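Local coordinates for 2-oxo-1,2-dihydroquinoline 8-monooxygenase, oxygenase component (Pseudomonas putida, PDB 1Z02), which is the oxygenase component of a monooxygenase that hydroxylates 2-oxo-1,2-dihydroquinoline at position 8, carrying a Rieske [2Fe-2S] cluster and a mononuclear iron, at residues P95-F98 / T102-C105; D56-I61 / P67-R72; S28-Y33 / E385-T390. One frame throughout, in Å; residues are numbered along the deposited sequence.

Contact 1 of 3, residues P95-F98 / T102-C105. With FES (Fe2/s2 (inorganic) cluster), chain H.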
ATOM      1  N   PRO A  95      -2.229  22.609  16.508  1.00 13.28           N
ATOM      2  CA  PRO A  95      -2.317  24.071  16.494  1.00 12.28           C
ATOM      3  C   PRO A  95      -1.768  24.739  17.737  1.00 13.06           C
ATOM      4  O   PRO A  95      -2.330  24.584  18.819  1.00 12.44           O
ATOM      5  CB  PRO A  95      -3.804  24.325  16.298  1.00 12.76           C
ATOM      6  CG  PRO A  95      -4.214  23.168  15.440  1.00 12.56           C
ATOM      7  CD  PRO A  95      -3.516  22.009  16.123  1.00 13.81           C
ATOM      8  N   THR A  96      -0.676  25.487  17.567  1.00 12.36           N
ATOM      9  CA  THR A  96      -0.012  26.179  18.667  1.00 11.92           C
ATOM     10  C   THR A  96       0.338  27.612  18.287  1.00 13.01           C
ATOM     11  O   THR A  96       1.266  27.844  17.515  1.00 12.27           O
ATOM     12  CB  THR A  96       1.284  25.442  19.064  1.00 12.63           C
ATOM     13  OG1 THR A  96       0.975  24.084  19.413  1.00 10.06           O
ATOM     14  CG2 THR A  96       1.952  26.130  20.245  1.00 12.22           C
ATOM     15  N   CYS A  97      -0.403  28.572  18.834  1.00 12.95           N
ATOM     16  CA  CYS A  97      -0.160  29.986  18.547  1.00 13.48           C
ATOM     17  C   CYS A  97      -0.083  30.798  19.833  1.00 14.95           C
ATOM     18  O   CYS A  97      -0.975  30.725  20.683  1.00 16.86           O
ATOM     19  CB  CYS A  97      -1.271  30.542  17.655  1.00 11.58           C
ATOM     20  SG  CYS A  97      -1.521  29.624  16.107  1.00 14.88           S
ATOM     21  N   PHE A  98       0.982  31.582  19.976  1.00 15.45           N
ATOM     22  CA  PHE A  98       1.150  32.381  21.179  1.00 16.12           C
ATOM     23  C   PHE A  98       0.710  33.833  21.045  1.00 16.95           C
ATOM     24  O   PHE A  98       0.465  34.504  22.050  1.00 17.11           O
ATOM     25  CB  PHE A  98       2.604  32.311  21.659  1.00 16.29           C
ATOM     26  CG  PHE A  98       3.030  30.932  22.075  1.00 17.28           C
ATOM     27  CD1 PHE A  98       3.723  30.104  21.196  1.00 18.86           C
ATOM     28  CD2 PHE A  98       2.707  30.446  23.339  1.00 18.46           C
ATOM     29  CE1 PHE A  98       4.081  28.811  21.565  1.00 17.90           C
ATOM     30  CE2 PHE A  98       3.060  29.151  23.720  1.00 19.05           C
ATOM     31  CZ  PHE A  98       3.751  28.334  22.830  1.00 19.76           C
ATOM     32  N   THR A 102       1.240  35.298  14.811  1.00 15.62           N
ATOM     33  CA  THR A 102       2.141  34.189  14.524  1.00 14.06           C
ATOM     34  C   THR A 102       1.512  32.815  14.673  1.00 12.55           C
ATOM     35  O   THR A 102       0.356  32.678  15.071  1.00 12.05           O
ATOM     36  CB  THR A 102       3.369  34.220  15.467  1.00 15.82           C
ATOM     37  OG1 THR A 102       2.943  33.963  16.819  1.00 15.15           O
ATOM     38  CG2 THR A 102       4.055  35.576  15.402  1.00 15.42           C
ATOM     39  N   ILE A 103       2.301  31.805  14.325  1.00 12.18           N
ATOM     40  CA  ILE A 103       1.925  30.404  14.471  1.00 10.14           C
ATOM     41  C   ILE A 103       3.241  29.699  14.773  1.00 10.53           C
ATOM     42  O   ILE A 103       4.255  29.958  14.123  1.00 10.83           O
ATOM     43  CB  ILE A 103       1.268  29.791  13.192  1.00  9.61           C
ATOM     44  CG1 ILE A 103       0.817  28.358  13.509  1.00  8.69           C
ATOM     45  CG2 ILE A 103       2.239  29.817  12.009  1.00  7.67           C
ATOM     46  CD1 ILE A 103       0.112  27.648  12.411  1.00  9.80           C
ATOM     47  N   SER A 104       3.244  28.832  15.777  1.00  8.76           N
ATOM     48  CA  SER A 104       4.468  28.145  16.135  1.00 10.28           C
ATOM     49  C   SER A 104       4.409  26.666  15.854  1.00  9.82           C
ATOM     50  O   SER A 104       3.329  26.082  15.745  1.00 11.86           O
ATOM     51  CB  SER A 104       4.770  28.344  17.616  1.00 10.79           C
ATOM     52  OG  SER A 104       4.898  29.718  17.923  1.00 12.60           O
ATOM     53  N   CYS A 105       5.585  26.063  15.721  1.00 10.52           N
ATOM     54  CA  CYS A 105       5.661  24.635  15.504  1.00 10.10           C
ATOM     55  C   CYS A 105       5.556  24.042  16.899  1.00 11.10           C
ATOM     56  O   CYS A 105       6.203  24.526  17.834  1.00  9.58           O
ATOM     57  CB  CYS A 105       6.990  24.246  14.872  1.00  9.52           C
ATOM     58  SG  CYS A 105       7.176  22.461  14.686  1.00 10.95           S
TER
HETATM   59 FE1  FES H 500      11.614  21.716  15.511  1.00 12.86          FE
HETATM   60 FE2  FES H 500       9.456  22.460  14.187  1.00 10.32          FE
HETATM   61  S1  FES H 500      10.505  23.577  15.712  1.00 12.58           S
HETATM   62  S2  FES H 500      10.465  20.510  13.986  1.00 15.27           S
HETATM   63  O   HOH W   1       0.974  25.125  15.221  1.00 10.76           O
HETATM   64  O   HOH W   2       2.821  31.675  18.006  1.00 10.68           O
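The Phe98 ring turns one edge to Ser104, its CD1 lying 3.5 Å from Ser104 OG, with the hydroxyl oxygen in the plane of the ring. A chi1 of -64° places Phe98 CG opposite its own carbonyl carbon and brings the edge of the ring alongside Ser104. Near this edge a water joins three polar groups: it accepts from Phe98 N at 2.7 Å and is hydrogen-bonded to both Thr102 OG1 and Ser104 OG. Each hydroxyl has a further partner, Thr102 OG1 in Thr99 and Ser104 OG in Thr111. Putting an alanine at Phe98 would probably leave Ser104 OG without the ring edge beside it, and Leu223 of the second subunit, which packs on the ring, with a gap next to it.

The backbones meet directly through Ser104 N, which donates to Thr96 O at 2.8 Å and 158°. Within the same residue pair, a second water accepts from Thr96 N and donates to Ser104 O at 2.6 Å, so that water stands in where no direct bond reaches. Cys97 SG rests 3.7 Å from Ile103 CG1.

Strand 102-104, whose Ile103 pairs with Phe112 through backbone bonds, runs straight into the cluster site of the Rieske domain. Cys105 SG binds an iron of the cluster at 2.3 Å, and Cys84 supplies the other protein sulfur. Segment 95-98 is thus joined to the strand that leads into Cys105 by one direct amide bond and two waters, and the Cys97 sulfur lies beside Ile103 and the Thr102 carbonyl, well apart from the metal-binding thiolate of Cys105.

Contact 2 of 3, residues D56-I61 / P67-R72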
ATOM      1  N   ASP A  56      -9.618  31.878  15.358  1.00 15.19           N
ATOM      2  CA  ASP A  56      -8.596  31.145  16.100  1.00 16.10           C
ATOM      3  C   ASP A  56      -8.461  29.679  15.733  1.00 14.85           C
ATOM      4  O   ASP A  56      -7.694  28.947  16.360  1.00 16.07           O
ATOM      5  CB  ASP A  56      -8.834  31.269  17.608  1.00 17.82           C
ATOM      6  CG  ASP A  56      -8.058  32.420  18.231  1.00 21.16           C
ATOM      7  OD1 ASP A  56      -8.369  32.780  19.389  1.00 22.58           O
ATOM      8  OD2 ASP A  56      -7.132  32.954  17.575  1.00 18.15           O
ATOM      9  N   GLN A  57      -9.195  29.240  14.718  1.00 13.55           N
ATOM     10  CA  GLN A  57      -9.094  27.852  14.301  1.00 11.51           C
ATOM     11  C   GLN A  57      -7.932  27.721  13.315  1.00 10.95           C
ATOM     12  O   GLN A  57      -7.642  28.647  12.553  1.00  9.14           O
ATOM     13  CB  GLN A  57     -10.394  27.390  13.645  1.00 12.64           C
ATOM     14  CG  GLN A  57     -10.461  25.882  13.453  1.00 12.79           C
ATOM     15  CD  GLN A  57     -11.776  25.416  12.875  1.00 15.95           C
ATOM     16  OE1 GLN A  57     -12.753  26.166  12.838  1.00 16.77           O
ATOM     17  NE2 GLN A  57     -11.815  24.164  12.430  1.00 17.38           N
ATOM     18  N   VAL A  58      -7.256  26.577  13.359  1.00 11.26           N
ATOM     19  CA  VAL A  58      -6.130  26.296  12.476  1.00 10.89           C
ATOM     20  C   VAL A  58      -6.458  25.012  11.741  1.00 11.21           C
ATOM     21  O   VAL A  58      -6.983  24.077  12.335  1.00 12.26           O
ATOM     22  CB  VAL A  58      -4.824  26.106  13.278  1.00 11.17           C
ATOM     23  CG1 VAL A  58      -3.694  25.634  12.348  1.00 10.40           C
ATOM     24  CG2 VAL A  58      -4.440  27.424  13.941  1.00 10.28           C
ATOM     25  N   GLN A  59      -6.152  24.963  10.451  1.00 10.34           N
ATOM     26  CA  GLN A  59      -6.452  23.776   9.658  1.00 10.86           C
ATOM     27  C   GLN A  59      -5.432  23.541   8.545  1.00 10.42           C
ATOM     28  O   GLN A  59      -5.071  24.466   7.815  1.00 11.50           O
ATOM     29  CB  GLN A  59      -7.844  23.908   9.035  1.00 10.98           C
ATOM     30  CG  GLN A  59      -8.248  22.710   8.189  1.00 12.02           C
ATOM     31  CD  GLN A  59      -8.546  21.483   9.021  1.00 14.29           C
ATOM     32  OE1 GLN A  59      -9.452  21.495   9.853  1.00 12.93           O
ATOM     33  NE2 GLN A  59      -7.789  20.411   8.798  1.00 15.08           N
ATOM     34  N   GLY A  60      -4.979  22.299   8.416  1.00  8.72           N
ATOM     35  CA  GLY A  60      -4.020  21.972   7.376  1.00  8.35           C
ATOM     36  C   GLY A  60      -4.672  21.233   6.220  1.00  7.49           C
ATOM     37  O   GLY A  60      -5.568  20.403   6.429  1.00 10.82           O
ATOM     38  N   ILE A  61      -4.234  21.543   5.000  1.00  6.95           N
ATOM     39  CA  ILE A  61      -4.733  20.913   3.776  1.00  6.47           C
ATOM     40  C   ILE A  61      -3.547  20.668   2.844  1.00  6.10           C
ATOM     41  O   ILE A  61      -2.390  20.913   3.210  1.00  4.59           O
ATOM     42  CB  ILE A  61      -5.753  21.823   3.033  1.00  7.19           C
ATOM     43  CG1 ILE A  61      -5.091  23.148   2.648  1.00  8.73           C
ATOM     44  CG2 ILE A  61      -6.954  22.079   3.910  1.00 11.23           C
ATOM     45  CD1 ILE A  61      -6.033  24.127   1.965  1.00  8.80           C
ATOM     46  N   PRO A  67       1.723  21.339   1.006  1.00  7.22           N
ATOM     47  CA  PRO A  67       1.055  21.327   2.309  1.00  9.69           C
ATOM     48  C   PRO A  67       0.824  22.777   2.760  1.00  8.79           C
ATOM     49  O   PRO A  67       1.756  23.592   2.791  1.00 10.11           O
ATOM     50  CB  PRO A  67       2.042  20.567   3.197  1.00 10.41           C
ATOM     51  CG  PRO A  67       3.361  20.879   2.586  1.00  9.93           C
ATOM     52  CD  PRO A  67       3.104  20.835   1.105  1.00  7.92           C
ATOM     53  N   ILE A  68      -0.419  23.092   3.103  1.00 10.61           N
ATOM     54  CA  ILE A  68      -0.791  24.445   3.509  1.00  9.78           C
ATOM     55  C   ILE A  68      -1.563  24.458   4.826  1.00  8.78           C
ATOM     56  O   ILE A  68      -2.432  23.624   5.054  1.00  8.37           O
ATOM     57  CB  ILE A  68      -1.688  25.089   2.424  1.00 11.02           C
ATOM     58  CG1 ILE A  68      -0.929  25.158   1.094  1.00 11.26           C
ATOM     59  CG2 ILE A  68      -2.117  26.484   2.854  1.00 11.36           C
ATOM     60  CD1 ILE A  68      -1.783  25.562  -0.120  1.00 10.38           C
ATOM     61  N   VAL A  69      -1.246  25.416   5.689  1.00  8.36           N
ATOM     62  CA  VAL A  69      -1.930  25.551   6.961  1.00  7.86           C
ATOM     63  C   VAL A  69      -2.589  26.929   7.001  1.00  9.25           C
ATOM     64  O   VAL A  69      -1.987  27.933   6.599  1.00  9.30           O
ATOM     65  CB  VAL A  69      -0.947  25.388   8.143  1.00  8.43           C
ATOM     66  CG1 VAL A  69       0.173  26.413   8.035  1.00  7.18           C
ATOM     67  CG2 VAL A  69      -1.691  25.520   9.471  1.00  8.11           C
ATOM     68  N   LEU A  70      -3.839  26.970   7.455  1.00  9.56           N
ATOM     69  CA  LEU A  70      -4.577  28.230   7.528  1.00 10.86           C
ATOM     70  C   LEU A  70      -5.034  28.536   8.947  1.00 11.19           C
ATOM     71  O   LEU A  70      -5.313  27.631   9.739  1.00  9.71           O
ATOM     72  CB  LEU A  70      -5.814  28.200   6.616  1.00 10.61           C
ATOM     73  CG  LEU A  70      -5.675  27.934   5.113  1.00 13.70           C
ATOM     74  CD1 LEU A  70      -5.567  26.449   4.853  1.00 12.59           C
ATOM     75  CD2 LEU A  70      -6.876  28.504   4.402  1.00 10.69           C
ATOM     76  N   ARG A  71      -5.096  29.824   9.260  1.00 10.70           N
ATOM     77  CA  ARG A  71      -5.545  30.277  10.569  1.00 11.60           C
ATOM     78  C   ARG A  71      -6.308  31.582  10.429  1.00 11.03           C
ATOM     79  O   ARG A  71      -5.917  32.449   9.648  1.00 12.41           O
ATOM     80  CB  ARG A  71      -4.366  30.499  11.525  1.00 13.11           C
ATOM     81  CG  ARG A  71      -4.820  30.966  12.913  1.00 12.99           C
ATOM     82  CD  ARG A  71      -3.684  31.487  13.770  1.00 13.30           C
ATOM     83  NE  ARG A  71      -4.177  31.916  15.079  1.00 10.87           N
ATOM     84  CZ  ARG A  71      -3.511  32.714  15.913  1.00 13.09           C
ATOM     85  NH1 ARG A  71      -4.042  33.045  17.081  1.00 14.87           N
ATOM     86  NH2 ARG A  71      -2.320  33.194  15.580  1.00 12.08           N
ATOM     87  N   ARG A  72      -7.403  31.719  11.168  1.00 12.58           N
ATOM     88  CA  ARG A  72      -8.174  32.957  11.114  1.00 14.00           C
ATOM     89  C   ARG A  72      -7.884  33.762  12.371  1.00 14.69           C
ATOM     90  O   ARG A  72      -8.050  33.262  13.482  1.00 14.85           O
ATOM     91  CB  ARG A  72      -9.676  32.684  11.035  1.00 13.39           C
ATOM     92  CG  ARG A  72     -10.512  33.966  10.939  1.00 12.50           C
ATOM     93  CD  ARG A  72     -12.005  33.696  11.118  1.00 10.73           C
ATOM     94  NE  ARG A  72     -12.561  32.804  10.096  1.00 11.52           N
ATOM     95  CZ  ARG A  72     -12.799  33.159   8.835  1.00 11.07           C
ATOM     96  NH1 ARG A  72     -13.299  32.279   7.982  1.00 14.78           N
ATOM     97  NH2 ARG A  72     -12.548  34.396   8.425  1.00 13.93           N
TER
HETATM   98  O   HOH W   3      -5.709  30.273  16.774  1.00 26.93           O
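Asp56 and Arg71 lie side by side, their carboxylate and guanidinium planes only 15° apart, and are joined by a salt bridge from Arg71 NH1 to Asp56 OD2 at 3.1 Å. The carboxylate is met on its syn side, although the donor stands 34° out of its plane. A water adds a second link, accepting from Arg71 NE at 2.8 Å and donating to Asp56 OD2. With NH2 given to Thr99 O, every nitrogen of the guanidinium has an acceptor. Its chain runs extended from CG to NE, and CG rests 3.7 Å from Val58 CG2 on the way.

Beyond this salt bridge the two segments form the antiparallel beta hairpin of strands 58-63 and 66-73 in the Rieske domain. Gln59 and Leu70 exchange reciprocal amide bonds, as do Ile61 and Ile68, where Ile61 N reaches Ile68 O at 2.8 Å. At the open end Asp56 N still donates to Arg72 O, whereas the bond from Arg72 N to Gln57 O is weak at 3.4 Å. Gly60 is backbone hydrogen-bonded to Val439, and Gln59 NE2 folds back to Gly60 O, with a weak second bond to Val439 O.

Arg72 is satisfied outside the pair, by a salt bridge to Glu143 and bonds to Leu53 O and Gly75 O. Val58 CG1 meets Val69 CG2 at 3.5 Å on the Arg71 face; on the other, Ile61 CD1 touches Leu70 CD1.

Contact 3 of 3, residues S28-Y33 / E385-T390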
ATOM      1  N   SER A  28       0.411  16.362 -29.600  1.00 15.51           N
ATOM      2  CA  SER A  28       1.595  17.186 -29.379  1.00 16.73           C
ATOM      3  C   SER A  28       1.194  18.578 -28.923  1.00 17.65           C
ATOM      4  O   SER A  28       2.012  19.318 -28.378  1.00 17.78           O
ATOM      5  CB  SER A  28       2.437  17.290 -30.658  1.00 18.04           C
ATOM      6  OG  SER A  28       1.798  18.099 -31.635  1.00 18.64           O
ATOM      7  N   GLN A  29      -0.071  18.928 -29.145  1.00 17.08           N
ATOM      8  CA  GLN A  29      -0.570  20.241 -28.760  1.00 16.40           C
ATOM      9  C   GLN A  29      -1.018  20.328 -27.305  1.00 14.72           C
ATOM     10  O   GLN A  29      -1.456  21.388 -26.846  1.00 13.35           O
ATOM     11  CB  GLN A  29      -1.702  20.668 -29.700  1.00 18.44           C
ATOM     12  CG  GLN A  29      -1.202  21.048 -31.103  1.00 20.91           C
ATOM     13  CD  GLN A  29      -2.322  21.332 -32.086  1.00 24.99           C
ATOM     14  OE1 GLN A  29      -3.002  20.419 -32.550  1.00 27.33           O
ATOM     15  NE2 GLN A  29      -2.524  22.606 -32.403  1.00 28.15           N
ATOM     16  N   TYR A  30      -0.933  19.214 -26.582  1.00 13.31           N
ATOM     17  CA  TYR A  30      -1.282  19.228 -25.168  1.00 12.48           C
ATOM     18  C   TYR A  30      -0.345  18.383 -24.316  1.00 12.19           C
ATOM     19  O   TYR A  30      -0.772  17.684 -23.397  1.00  9.73           O
ATOM     20  CB  TYR A  30      -2.753  18.844 -24.931  1.00 10.84           C
ATOM     21  CG  TYR A  30      -3.267  17.562 -25.551  1.00  9.78           C
ATOM     22  CD1 TYR A  30      -2.916  16.314 -25.039  1.00  9.80           C
ATOM     23  CD2 TYR A  30      -4.181  17.604 -26.601  1.00  8.63           C
ATOM     24  CE1 TYR A  30      -3.472  15.143 -25.552  1.00  7.58           C
ATOM     25  CE2 TYR A  30      -4.742  16.443 -27.122  1.00  8.97           C
ATOM     26  CZ  TYR A  30      -4.389  15.216 -26.593  1.00  8.24           C
ATOM     27  OH  TYR A  30      -4.985  14.084 -27.100  1.00  9.19           O
ATOM     28  N   GLN A  31       0.947  18.476 -24.628  1.00 11.16           N
ATOM     29  CA  GLN A  31       1.981  17.763 -23.890  1.00  9.59           C
ATOM     30  C   GLN A  31       2.080  18.314 -22.465  1.00  8.24           C
ATOM     31  O   GLN A  31       2.231  17.548 -21.517  1.00  7.10           O
ATOM     32  CB  GLN A  31       3.341  17.894 -24.589  1.00  9.09           C
ATOM     33  CG  GLN A  31       4.461  17.059 -23.942  1.00 10.08           C
ATOM     34  CD  GLN A  31       4.136  15.574 -23.881  1.00 12.40           C
ATOM     35  OE1 GLN A  31       3.822  14.958 -24.899  1.00 14.80           O
ATOM     36  NE2 GLN A  31       4.215  14.990 -22.687  1.00 11.76           N
ATOM     37  N   PRO A  32       1.999  19.648 -22.290  1.00  8.34           N
ATOM     38  CA  PRO A  32       2.082  20.219 -20.941  1.00  8.88           C
ATOM     39  C   PRO A  32       0.981  19.681 -20.013  1.00 11.72           C
ATOM     40  O   PRO A  32       1.196  19.510 -18.807  1.00 12.38           O
ATOM     41  CB  PRO A  32       1.941  21.718 -21.192  1.00 11.85           C
ATOM     42  CG  PRO A  32       2.595  21.888 -22.524  1.00  8.28           C
ATOM     43  CD  PRO A  32       2.026  20.719 -23.304  1.00  9.69           C
ATOM     44  N   TYR A  33      -0.192  19.416 -20.586  1.00 10.51           N
ATOM     45  CA  TYR A  33      -1.334  18.883 -19.842  1.00 10.07           C
ATOM     46  C   TYR A  33      -1.058  17.429 -19.451  1.00  8.87           C
ATOM     47  O   TYR A  33      -1.450  16.983 -18.376  1.00  9.33           O
ATOM     48  CB  TYR A  33      -2.601  18.977 -20.704  1.00  8.63           C
ATOM     49  CG  TYR A  33      -3.896  18.584 -20.012  1.00  9.05           C
ATOM     50  CD1 TYR A  33      -4.327  17.262 -19.990  1.00  8.94           C
ATOM     51  CD2 TYR A  33      -4.709  19.548 -19.414  1.00 10.25           C
ATOM     52  CE1 TYR A  33      -5.547  16.907 -19.398  1.00 10.79           C
ATOM     53  CE2 TYR A  33      -5.929  19.204 -18.814  1.00  9.92           C
ATOM     54  CZ  TYR A  33      -6.342  17.884 -18.815  1.00  9.31           C
ATOM     55  OH  TYR A  33      -7.560  17.540 -18.266  1.00  9.05           O
ATOM     56  N   GLU A 385      -5.673   6.334 -25.582  1.00  9.38           N
ATOM     57  CA  GLU A 385      -7.104   6.608 -25.588  1.00  9.73           C
ATOM     58  C   GLU A 385      -7.492   6.855 -27.054  1.00 11.23           C
ATOM     59  O   GLU A 385      -6.685   7.368 -27.840  1.00 10.55           O
ATOM     60  CB  GLU A 385      -7.395   7.855 -24.750  1.00 11.30           C
ATOM     61  CG  GLU A 385      -6.830   9.138 -25.349  1.00  9.01           C
ATOM     62  CD  GLU A 385      -6.989  10.340 -24.435  1.00 10.79           C
ATOM     63  OE1 GLU A 385      -7.832  10.293 -23.503  1.00  8.43           O
ATOM     64  OE2 GLU A 385      -6.266  11.342 -24.659  1.00  8.70           O
ATOM     65  N   GLN A 386      -8.705   6.473 -27.444  1.00 10.51           N
ATOM     66  CA  GLN A 386      -9.138   6.712 -28.822  1.00 10.40           C
ATOM     67  C   GLN A 386     -10.328   7.657 -28.807  1.00  9.15           C
ATOM     68  O   GLN A 386     -11.477   7.231 -28.758  1.00  8.66           O
ATOM     69  CB  GLN A 386      -9.482   5.389 -29.515  1.00 11.04           C
ATOM     70  CG  GLN A 386      -8.261   4.480 -29.617  1.00 12.57           C
ATOM     71  CD  GLN A 386      -8.439   3.316 -30.564  1.00 14.26           C
ATOM     72  OE1 GLN A 386      -8.723   3.494 -31.745  1.00 14.63           O
ATOM     73  NE2 GLN A 386      -8.253   2.113 -30.053  1.00 14.40           N
ATOM     74  N   LEU A 387     -10.029   8.952 -28.834  1.00  9.01           N
ATOM     75  CA  LEU A 387     -11.057   9.986 -28.798  1.00  9.24           C
ATOM     76  C   LEU A 387     -11.787  10.116 -30.125  1.00  9.34           C
ATOM     77  O   LEU A 387     -11.274   9.714 -31.172  1.00 10.08           O
ATOM     78  CB  LEU A 387     -10.431  11.328 -28.398  1.00  8.88           C
ATOM     79  CG  LEU A 387      -9.614  11.285 -27.094  1.00 10.05           C
ATOM     80  CD1 LEU A 387      -9.093  12.687 -26.753  1.00 11.65           C
ATOM     81  CD2 LEU A 387     -10.467  10.724 -25.969  1.00 11.94           C
ATOM     82  N   VAL A 388     -12.986  10.692 -30.077  1.00  9.77           N
ATOM     83  CA  VAL A 388     -13.801  10.855 -31.275  1.00 10.73           C
ATOM     84  C   VAL A 388     -14.288  12.287 -31.463  1.00 11.56           C
ATOM     85  O   VAL A 388     -13.884  13.191 -30.735  1.00 10.93           O
ATOM     86  CB  VAL A 388     -15.010   9.908 -31.233  1.00  9.55           C
ATOM     87  CG1 VAL A 388     -14.546   8.466 -31.357  1.00  8.47           C
ATOM     88  CG2 VAL A 388     -15.759  10.096 -29.927  1.00 11.19           C
ATOM     89  N   ALA A 389     -15.174  12.477 -32.437  1.00 12.69           N
ATOM     90  CA  ALA A 389     -15.703  13.802 -32.766  1.00 13.38           C
ATOM     91  C   ALA A 389     -16.202  14.609 -31.578  1.00 13.71           C
ATOM     92  O   ALA A 389     -15.922  15.805 -31.479  1.00 15.36           O
ATOM     93  CB  ALA A 389     -16.820  13.671 -33.806  1.00 14.67           C
ATOM     94  N   THR A 390     -16.948  13.971 -30.681  1.00 12.83           N
ATOM     95  CA  THR A 390     -17.481  14.673 -29.515  1.00 14.13           C
ATOM     96  C   THR A 390     -16.391  15.096 -28.532  1.00 13.47           C
ATOM     97  O   THR A 390     -16.615  15.933 -27.654  1.00 13.80           O
ATOM     98  CB  THR A 390     -18.500  13.805 -28.759  1.00 13.65           C
ATOM     99  OG1 THR A 390     -17.919  12.530 -28.476  1.00 16.99           O
ATOM    100  CG2 THR A 390     -19.753  13.609 -29.583  1.00 16.97           C
TER
HETATM  101  O   HOH W   4      -4.335  11.537 -26.227  1.00  8.53           O
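Tyr30 and Glu385 both carry CG between their backbone N and carbonyl carbon (chi1 52° and 67°), and these torsions send a ring and a carboxylate toward each other from backbones whose nearest CA atoms are 13.9 Å apart. Beyond CG the Glu385 chain is extended, which carries its carboxylate to within a water's width of the phenol. The two groups approach from opposite directions with their planes 82° apart, close to perpendicular.

They stop short of a direct bond: Tyr30 OH lies 3.9 Å from Glu385 OE2, and a water fills the link, hydrogen-bonded to Tyr30 OH at 2.8 Å and lying a short 2.5 Å from Glu385 OE2. The water sits at the edge of the Tyr30 ring, in its plane. Leu387 comes in more loosely, its CD1 4.4 Å from Tyr30 OH.

Tyr30 is the N-cap residue of helix 31-34 near the start of the chain, while segment 385-390 links helix 380-384 to helix 392-404 in the catalytic domain, so the contact lays the N-terminal arm against that domain. Arg398, on helix 392-404, serves both partners, with a salt bridge to Glu385 OE2 and a cation-pi contact to the Tyr30 ring. Segment 385-390 also lines a subunit interface, where Leu387 packs on the cluster-binding His86 of the third subunit.

Glu385 OE1 is taken by Tyr376 OH, so both carboxylate oxygens are engaged, and the salt bridge to Arg398 would favour the ionised form of this buried acid; the water probably relays this polarity to the phenol in place of a direct bond.

In the fold
Contacts 1 and 2 belong to one unit, the Rieske domain, with centres about 11 Å apart. They touch where Pro95 CB packs on Val58 CB at 3.7 Å, and Arg71 of the hairpin also lies against Cys97. Contact 1 supplies a cluster ligand directly, whereas in contact 2 the Val69 side chain stays about 12 Å from the cluster. Contact 3 is remote, its centre about 47 Å from that of contact 1 and about 38 Å from that of contact 2, on the opposite side of the chain's centre. In the trimer, segment 385-390 instead meets the Rieske domain of the third subunit, beside its cluster-binding His86.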